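Local coordinates for protein lipase (PDB 5AH0) that hydrolyses ester bonds as a zinc-containing lipase of the alpha/beta-hydrolase clan and also breaks down the polyester poly(butylene adipate-co-terephthalate), at residues 3-8 with 106-111; 69-74 with 82-87. All coordinates share one frame; numbering follows the deposited sequence.

The chain enters the central parallel sheet almost at once, through strand 6-9. Interaction 1 pairs this strand with 108-113 and so closes a loop of 97 residues between segments 3-8 and 106-111. Interaction 2 is nested inside that loop. It joins 69-74 to 82-87, with only seven residues between, most of them in helix 74-80. Strand 85-89, the second strand of this pair, is the strand just before 108-113. The two contacts do not touch: their centres lie 25 Å apart and their nearest atoms about 14 Å. Interaction 1 joins two neighbouring strands of the core sheet; interaction 2 builds a two-stranded antiparallel sheet and supplies one ligand, H82, of the zinc site.

Interaction 1. Residues 3-8 with 106-111; sequences SYPIVL and NKIHLV
The Y4 ring lies along the K107 side chain, both pointing the same way; Y4 CG, anti to its own carbonyl carbon (chi1 -55°), puts it there. K107 CB sits over one ring face as a CH-pi contact, 3.7 Å from the ring centroid. K107 CD reaches Y4 OH at 3.4 Å. Y4 turns its edge toward the face of H109 in an offset edge-to-face pair, planes at 62°. An alanine in place of Y4 would probably leave the K107 chain and the H109 face without this aromatic partner. H109 ND1 is hydrogen-bonded to S155 OG and H109 NE2 to N2 OD1. Three hydrogen bonds join the backbones. H109 N donates to P5 O at 2.9 Å. V7 N donates to H109 O and V111 N to V7 O. This is the parallel pairing of neighbouring strands in the central sheet of an alpha/beta hydrolase. I6, L8, H109 and V111 share one sheet face, where helix 370-380 packs on I6, H109 and V111. There I6 CG2 meets V111 CG2 at 3.9 Å, and L8 CD2 rests against V111 CB. On the other face V7 CG1 touches L110 CD2 at 3.8 Å, and V7 CG2 approaches I108 CD1.

Interaction 2. Residues 69-74 with 82-87; sequences TVDYGH and HSRYGR. With ZN (zinc ion), chain C.
The R84 guanidinium lies between Y85 OH, 3.5 Å above the centre of one face, and H74 CB, offset toward the rim of the opposite face. D71 comes in at its edge. The Y72 ring has V70 CG1 on one face and meets the H82 ring obliquely, planes at 52°. Together the segments form a two-stranded antiparallel sheet that carries one zinc ligand in the loop before its second strand. D71 and Y85 make a non-hydrogen-bonded pair, side chains on the same face. V70 bonds through both its N-H and its C=O: V70 N donates to R87 O at 2.8 Å, and G86 N to V70 O. Past the strand ends, Y72 N donates to R84 O at 2.9 Å. A side chain at G86 would run into V70 CB. R84 CG is anti to the backbone N (chi1 -179°), and the extended chain carries the guanidinium to the carboxylate. R84 NE forms a salt bridge to D71 OD2 at 2.8 Å. It approaches from the syn side but tilted out of the carboxylate plane, and the bond is bent. The two planes are 83° apart. R84 NH2 adds a weak bond to the same oxygen and another to Q141 O. Y72 OH bonds to E60 on helix 54-66. D56, H76 and D233 complete the metal site, where H82 NE2 binds the zinc ion at 2.1 Å.

Interaction 1. Residues 3-8 with 106-111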
ATOM      1  N   SER A   3      18.470   7.780  13.188  1.00 66.38           N
ATOM      2  CA  SER A   3      19.072   6.677  12.423  1.00 65.52           C
ATOM      3  C   SER A   3      18.136   5.476  12.236  1.00 64.51           C
ATOM      4  O   SER A   3      18.574   4.381  11.884  1.00 65.09           O
ATOM      5  CB  SER A   3      20.356   6.194  13.080  1.00 72.52           C
ATOM      6  OG  SER A   3      21.465   6.897  12.564  1.00 78.39           O
ATOM      7  N   TYR A   4      16.854   5.673  12.503  1.00 61.58           N
ATOM      8  CA  TYR A   4      15.863   4.650  12.215  1.00 60.28           C
ATOM      9  C   TYR A   4      15.902   4.267  10.737  1.00 60.51           C
ATOM     10  O   TYR A   4      16.012   5.136   9.852  1.00 56.21           O
ATOM     11  CB  TYR A   4      14.467   5.134  12.584  1.00 60.82           C
ATOM     12  CG  TYR A   4      14.325   5.593  14.010  1.00 64.63           C
ATOM     13  CD1 TYR A   4      14.876   4.857  15.069  1.00 67.10           C
ATOM     14  CD2 TYR A   4      13.632   6.762  14.307  1.00 64.69           C
ATOM     15  CE1 TYR A   4      14.737   5.288  16.390  1.00 70.51           C
ATOM     16  CE2 TYR A   4      13.489   7.195  15.615  1.00 73.01           C
ATOM     17  CZ  TYR A   4      14.041   6.461  16.653  1.00 73.80           C
ATOM     18  OH  TYR A   4      13.882   6.918  17.939  1.00 80.01           O
ATOM     19  N   PRO A   5      15.803   2.963  10.464  1.00 58.60           N
ATOM     20  CA  PRO A   5      15.760   2.515   9.076  1.00 56.59           C
ATOM     21  C   PRO A   5      14.427   2.827   8.418  1.00 58.71           C
ATOM     22  O   PRO A   5      13.445   3.152   9.101  1.00 59.64           O
ATOM     23  CB  PRO A   5      15.971   1.005   9.188  1.00 56.79           C
ATOM     24  CG  PRO A   5      15.518   0.659  10.569  1.00 57.71           C
ATOM     25  CD  PRO A   5      15.859   1.843  11.418  1.00 57.73           C
ATOM     26  N   ILE A   6      14.411   2.723   7.092  1.00 56.16           N
ATOM     27  CA  ILE A   6      13.206   2.901   6.301  1.00 51.72           C
ATOM     28  C   ILE A   6      12.673   1.549   5.834  1.00 52.70           C
ATOM     29  O   ILE A   6      13.437   0.720   5.339  1.00 51.25           O
ATOM     30  CB  ILE A   6      13.477   3.776   5.079  1.00 43.77           C
ATOM     31  CG1 ILE A   6      13.668   5.231   5.499  1.00 45.20           C
ATOM     32  CG2 ILE A   6      12.355   3.640   4.087  1.00 41.75           C
ATOM     33  CD1 ILE A   6      14.201   6.128   4.385  1.00 39.10           C
ATOM     34  N   VAL A   7      11.370   1.322   6.004  1.00 50.54           N
ATOM     35  CA  VAL A   7      10.733   0.123   5.472  1.00 50.12           C
ATOM     36  C   VAL A   7       9.748   0.511   4.385  1.00 47.08           C
ATOM     37  O   VAL A   7       8.816   1.278   4.626  1.00 45.58           O
ATOM     38  CB  VAL A   7      10.014  -0.694   6.584  1.00 53.55           C
ATOM     39  CG1 VAL A   7       9.027  -1.686   5.983  1.00 49.59           C
ATOM     40  CG2 VAL A   7      11.028  -1.419   7.422  1.00 54.18           C
ATOM     41  N   LEU A   8       9.950  -0.032   3.189  1.00 49.89           N
ATOM     42  CA  LEU A   8       9.165   0.364   2.025  1.00 47.63           C
ATOM     43  C   LEU A   8       7.989  -0.569   1.829  1.00 46.93           C
ATOM     44  O   LEU A   8       8.144  -1.789   1.868  1.00 49.94           O
ATOM     45  CB  LEU A   8      10.043   0.389   0.779  1.00 46.30           C
ATOM     46  CG  LEU A   8      11.108   1.482   0.734  1.00 45.48           C
ATOM     47  CD1 LEU A   8      12.115   1.165  -0.352  1.00 46.85           C
ATOM     48  CD2 LEU A   8      10.480   2.848   0.489  1.00 34.13           C
ATOM     49  N   ASN A 106      14.222   0.923  19.204  1.00 75.08           N
ATOM     50  CA  ASN A 106      14.477   0.709  17.776  1.00 69.06           C
ATOM     51  C   ASN A 106      13.253   0.924  16.909  1.00 66.80           C
ATOM     52  O   ASN A 106      12.535  -0.028  16.609  1.00 66.26           O
ATOM     53  CB  ASN A 106      14.991  -0.706  17.521  1.00 69.28           C
ATOM     54  CG  ASN A 106      16.443  -0.880  17.905  1.00 73.96           C
ATOM     55  OD1 ASN A 106      17.251   0.044  17.768  1.00 76.31           O
ATOM     56  ND2 ASN A 106      16.788  -2.073  18.383  1.00 73.19           N
ATOM     57  N   LYS A 107      13.022   2.161  16.489  1.00 65.10           N
ATOM     58  CA  LYS A 107      11.842   2.471  15.689  1.00 66.24           C
ATOM     59  C   LYS A 107      12.170   2.411  14.192  1.00 66.19           C
ATOM     60  O   LYS A 107      13.335   2.253  13.814  1.00 66.52           O
ATOM     61  CB  LYS A 107      11.295   3.849  16.070  1.00 67.03           C
ATOM     62  CG  LYS A 107      11.426   4.151  17.547  1.00 70.72           C
ATOM     63  CD  LYS A 107      10.780   5.462  17.960  1.00 73.30           C
ATOM     64  CE  LYS A 107       9.271   5.356  17.966  1.00 79.47           C
ATOM     65  NZ  LYS A 107       8.605   6.630  18.388  1.00 85.34           N
ATOM     66  N   ILE A 108      11.141   2.505  13.348  1.00 64.52           N
ATOM     67  CA  ILE A 108      11.323   2.575  11.891  1.00 58.51           C
ATOM     68  C   ILE A 108      10.540   3.727  11.301  1.00 58.89           C
ATOM     69  O   ILE A 108       9.619   4.244  11.940  1.00 64.65           O
ATOM     70  CB  ILE A 108      10.857   1.303  11.174  1.00 50.35           C
ATOM     71  CG1 ILE A 108       9.360   1.095  11.400  1.00 53.30           C
ATOM     72  CG2 ILE A 108      11.645   0.089  11.619  1.00 51.99           C
ATOM     73  CD1 ILE A 108       8.828  -0.147  10.750  1.00 53.04           C
ATOM     74  N   HIS A 109      10.914   4.129  10.085  1.00 54.25           N
ATOM     75  CA  HIS A 109      10.087   5.003   9.251  1.00 51.55           C
ATOM     76  C   HIS A 109       9.343   4.163   8.229  1.00 54.45           C
ATOM     77  O   HIS A 109       9.968   3.411   7.480  1.00 55.60           O
ATOM     78  CB  HIS A 109      10.919   6.033   8.489  1.00 51.02           C
ATOM     79  CG  HIS A 109      11.803   6.876   9.347  1.00 55.49           C
ATOM     80  ND1 HIS A 109      11.315   7.872  10.165  1.00 58.15           N
ATOM     81  CD2 HIS A 109      13.150   6.900   9.483  1.00 51.80           C
ATOM     82  CE1 HIS A 109      12.324   8.460  10.783  1.00 54.49           C
ATOM     83  NE2 HIS A 109      13.448   7.889  10.387  1.00 51.94           N
ATOM     84  N   LEU A 110       8.026   4.309   8.161  1.00 54.71           N
ATOM     85  CA  LEU A 110       7.269   3.629   7.118  1.00 51.55           C
ATOM     86  C   LEU A 110       7.049   4.560   5.933  1.00 54.48           C
ATOM     87  O   LEU A 110       6.470   5.639   6.072  1.00 58.64           O
ATOM     88  CB  LEU A 110       5.939   3.101   7.661  1.00 46.16           C
ATOM     89  CG  LEU A 110       6.200   1.882   8.544  1.00 51.32           C
ATOM     90  CD1 LEU A 110       5.033   1.553   9.482  1.00 53.12           C
ATOM     91  CD2 LEU A 110       6.584   0.682   7.669  1.00 45.82           C
ATOM     92  N   VAL A 111       7.548   4.150   4.772  1.00 51.10           N
ATOM     93  CA  VAL A 111       7.298   4.870   3.528  1.00 49.89           C
ATOM     94  C   VAL A 111       6.456   3.972   2.638  1.00 49.13           C
ATOM     95  O   VAL A 111       6.853   2.846   2.301  1.00 48.93           O
ATOM     96  CB  VAL A 111       8.608   5.275   2.802  1.00 36.15           C
ATOM     97  CG1 VAL A 111       8.305   5.931   1.486  1.00 34.09           C
ATOM     98  CG2 VAL A 111       9.459   6.205   3.688  1.00 36.85           C
TER

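Interaction 2. Residues 69-74 with 82-87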
ATOM      1  N   THR A  69       5.647 -16.022  11.979  1.00 88.33           N
ATOM      2  CA  THR A  69       4.585 -16.550  11.132  1.00 78.76           C
ATOM      3  C   THR A  69       3.402 -15.592  11.179  1.00 83.84           C
ATOM      4  O   THR A  69       3.053 -15.073  12.242  1.00 78.41           O
ATOM      5  CB  THR A  69       4.147 -17.963  11.574  1.00 83.53           C
ATOM      6  OG1 THR A  69       5.284 -18.832  11.581  1.00 90.17           O
ATOM      7  CG2 THR A  69       3.093 -18.533  10.636  1.00 83.68           C
ATOM      8  N   VAL A  70       2.794 -15.359  10.017  1.00 78.60           N
ATOM      9  CA  VAL A  70       1.662 -14.452   9.898  1.00 76.08           C
ATOM     10  C   VAL A  70       0.440 -14.929  10.687  1.00 80.20           C
ATOM     11  O   VAL A  70      -0.008 -16.067  10.542  1.00 81.52           O
ATOM     12  CB  VAL A  70       1.257 -14.256   8.425  1.00 73.74           C
ATOM     13  CG1 VAL A  70       0.063 -13.330   8.330  1.00 68.33           C
ATOM     14  CG2 VAL A  70       2.429 -13.707   7.623  1.00 71.01           C
ATOM     15  N   ASP A  71      -0.075 -14.052  11.542  1.00 79.70           N
ATOM     16  CA  ASP A  71      -1.279 -14.340  12.304  1.00 81.52           C
ATOM     17  C   ASP A  71      -2.368 -13.325  11.970  1.00 77.99           C
ATOM     18  O   ASP A  71      -2.345 -12.204  12.465  1.00 76.73           O
ATOM     19  CB  ASP A  71      -0.976 -14.318  13.808  1.00 85.51           C
ATOM     20  CG  ASP A  71      -2.098 -14.917  14.650  1.00 91.41           C
ATOM     21  OD1 ASP A  71      -3.082 -14.200  14.932  1.00 91.65           O
ATOM     22  OD2 ASP A  71      -1.973 -16.092  15.065  1.00 93.50           O
ATOM     23  N   TYR A  72      -3.333 -13.715  11.148  1.00 77.90           N
ATOM     24  CA  TYR A  72      -4.419 -12.805  10.814  1.00 76.25           C
ATOM     25  C   TYR A  72      -5.358 -12.608  12.004  1.00 84.57           C
ATOM     26  O   TYR A  72      -6.169 -11.677  12.016  1.00 82.26           O
ATOM     27  CB  TYR A  72      -5.189 -13.319   9.599  1.00 81.20           C
ATOM     28  CG  TYR A  72      -4.321 -13.438   8.370  1.00 77.68           C
ATOM     29  CD1 TYR A  72      -3.854 -12.301   7.712  1.00 73.16           C
ATOM     30  CD2 TYR A  72      -3.941 -14.684   7.884  1.00 80.34           C
ATOM     31  CE1 TYR A  72      -3.045 -12.400   6.597  1.00 65.48           C
ATOM     32  CE2 TYR A  72      -3.135 -14.796   6.766  1.00 79.99           C
ATOM     33  CZ  TYR A  72      -2.691 -13.650   6.127  1.00 76.43           C
ATOM     34  OH  TYR A  72      -1.887 -13.762   5.021  1.00 73.61           O
ATOM     35  N   GLY A  73      -5.242 -13.484  13.003  1.00 87.63           N
ATOM     36  CA  GLY A  73      -6.002 -13.350  14.234  1.00 88.38           C
ATOM     37  C   GLY A  73      -7.040 -14.436  14.430  1.00 94.34           C
ATOM     38  O   GLY A  73      -7.633 -14.914  13.465  1.00 94.31           O
ATOM     39  N   HIS A  74      -7.270 -14.824  15.682  1.00 98.24           N
ATOM     40  CA  HIS A  74      -8.228 -15.880  15.978  1.00103.83           C
ATOM     41  C   HIS A  74      -9.657 -15.477  15.588  1.00104.14           C
ATOM     42  O   HIS A  74     -10.342 -16.202  14.858  1.00101.92           O
ATOM     43  CB  HIS A  74      -8.169 -16.252  17.460  1.00109.89           C
ATOM     44  CG  HIS A  74      -9.024 -17.426  17.815  1.00116.34           C
ATOM     45  ND1 HIS A  74      -8.918 -18.642  17.175  1.00118.06           N
ATOM     46  CD2 HIS A  74     -10.002 -17.572  18.741  1.00121.11           C
ATOM     47  CE1 HIS A  74      -9.794 -19.486  17.690  1.00123.20           C
ATOM     48  NE2 HIS A  74     -10.462 -18.862  18.645  1.00124.60           N
ATOM     49  N   HIS A  82     -11.043 -17.483   7.068  1.00 97.78           N
ATOM     50  CA  HIS A  82      -9.634 -17.583   6.676  1.00 94.86           C
ATOM     51  C   HIS A  82      -8.981 -18.931   6.919  1.00 96.09           C
ATOM     52  O   HIS A  82      -9.619 -19.898   7.296  1.00105.65           O
ATOM     53  CB  HIS A  82      -8.788 -16.572   7.453  1.00 96.31           C
ATOM     54  CG  HIS A  82      -8.710 -15.216   6.835  1.00 84.49           C
ATOM     55  ND1 HIS A  82      -9.036 -14.972   5.522  1.00 84.41           N
ATOM     56  CD2 HIS A  82      -8.346 -14.024   7.364  1.00 79.50           C
ATOM     57  CE1 HIS A  82      -8.865 -13.686   5.264  1.00 81.88           C
ATOM     58  NE2 HIS A  82      -8.452 -13.089   6.367  1.00 80.06           N
ATOM     59  N   SER A  83      -7.682 -18.953   6.656  1.00 97.06           N
ATOM     60  CA  SER A  83      -6.734 -19.734   7.421  1.00 89.08           C
ATOM     61  C   SER A  83      -6.202 -18.719   8.410  1.00 87.60           C
ATOM     62  O   SER A  83      -5.855 -17.609   8.010  1.00 84.07           O
ATOM     63  CB  SER A  83      -5.605 -20.305   6.562  1.00 87.82           C
ATOM     64  OG  SER A  83      -6.100 -20.976   5.422  1.00 88.24           O
ATOM     65  N   ARG A  84      -6.184 -19.049   9.695  1.00 96.76           N
ATOM     66  CA  ARG A  84      -5.714 -18.094  10.695  1.00 95.02           C
ATOM     67  C   ARG A  84      -4.252 -17.723  10.477  1.00 89.41           C
ATOM     68  O   ARG A  84      -3.865 -16.563  10.594  1.00 84.02           O
ATOM     69  CB  ARG A  84      -5.894 -18.645  12.113  1.00 95.33           C
ATOM     70  CG  ARG A  84      -5.425 -17.667  13.177  1.00 96.10           C
ATOM     71  CD  ARG A  84      -5.203 -18.307  14.529  1.00 99.62           C
ATOM     72  NE  ARG A  84      -4.468 -17.405  15.407  1.00101.46           N
ATOM     73  CZ  ARG A  84      -4.431 -17.504  16.731  1.00107.91           C
ATOM     74  NH1 ARG A  84      -5.107 -18.463  17.350  1.00111.88           N
ATOM     75  NH2 ARG A  84      -3.731 -16.627  17.436  1.00110.65           N
ATOM     76  N   TYR A  85      -3.446 -18.730  10.162  1.00 89.59           N
ATOM     77  CA  TYR A  85      -2.007 -18.557  10.059  1.00 90.51           C
ATOM     78  C   TYR A  85      -1.563 -18.480   8.605  1.00 89.92           C
ATOM     79  O   TYR A  85      -2.038 -19.242   7.763  1.00 90.49           O
ATOM     80  CB  TYR A  85      -1.280 -19.699  10.774  1.00 94.74           C
ATOM     81  CG  TYR A  85      -1.374 -19.653  12.287  1.00 98.65           C
ATOM     82  CD1 TYR A  85      -0.559 -18.800  13.027  1.00 99.28           C
ATOM     83  CD2 TYR A  85      -2.261 -20.480  12.982  1.00100.85           C
ATOM     84  CE1 TYR A  85      -0.627 -18.760  14.413  1.00102.58           C
ATOM     85  CE2 TYR A  85      -2.339 -20.444  14.368  1.00103.41           C
ATOM     86  CZ  TYR A  85      -1.520 -19.583  15.076  1.00104.32           C
ATOM     87  OH  TYR A  85      -1.582 -19.535  16.449  1.00106.40           O
ATOM     88  N   GLY A  86      -0.653 -17.549   8.320  1.00 88.00           N
ATOM     89  CA  GLY A  86      -0.135 -17.357   6.976  1.00 80.67           C
ATOM     90  C   GLY A  86       1.258 -17.929   6.778  1.00 81.21           C
ATOM     91  O   GLY A  86       1.573 -19.022   7.251  1.00 87.32           O
ATOM     92  N   ARG A  87       2.100 -17.181   6.073  1.00 80.41           N
ATOM     93  CA  ARG A  87       3.457 -17.624   5.774  1.00 78.35           C
ATOM     94  C   ARG A  87       4.387 -17.307   6.926  1.00 75.73           C
ATOM     95  O   ARG A  87       4.003 -16.622   7.877  1.00 72.88           O
ATOM     96  CB  ARG A  87       3.973 -16.963   4.499  1.00 74.28           C
ATOM     97  CG  ARG A  87       3.115 -17.214   3.291  1.00 76.42           C
ATOM     98  CD  ARG A  87       3.700 -16.556   2.043  1.00 78.58           C
ATOM     99  NE  ARG A  87       2.828 -16.796   0.896  1.00 81.08           N
ATOM    100  CZ  ARG A  87       3.062 -16.390  -0.349  1.00 76.39           C
ATOM    101  NH1 ARG A  87       4.156 -15.691  -0.646  1.00 72.68           N
ATOM    102  NH2 ARG A  87       2.185 -16.690  -1.299  1.00 76.16           N
TER
HETATM  103 ZN    ZN C1401      -8.596 -11.035   6.600  1.00 83.42          ZN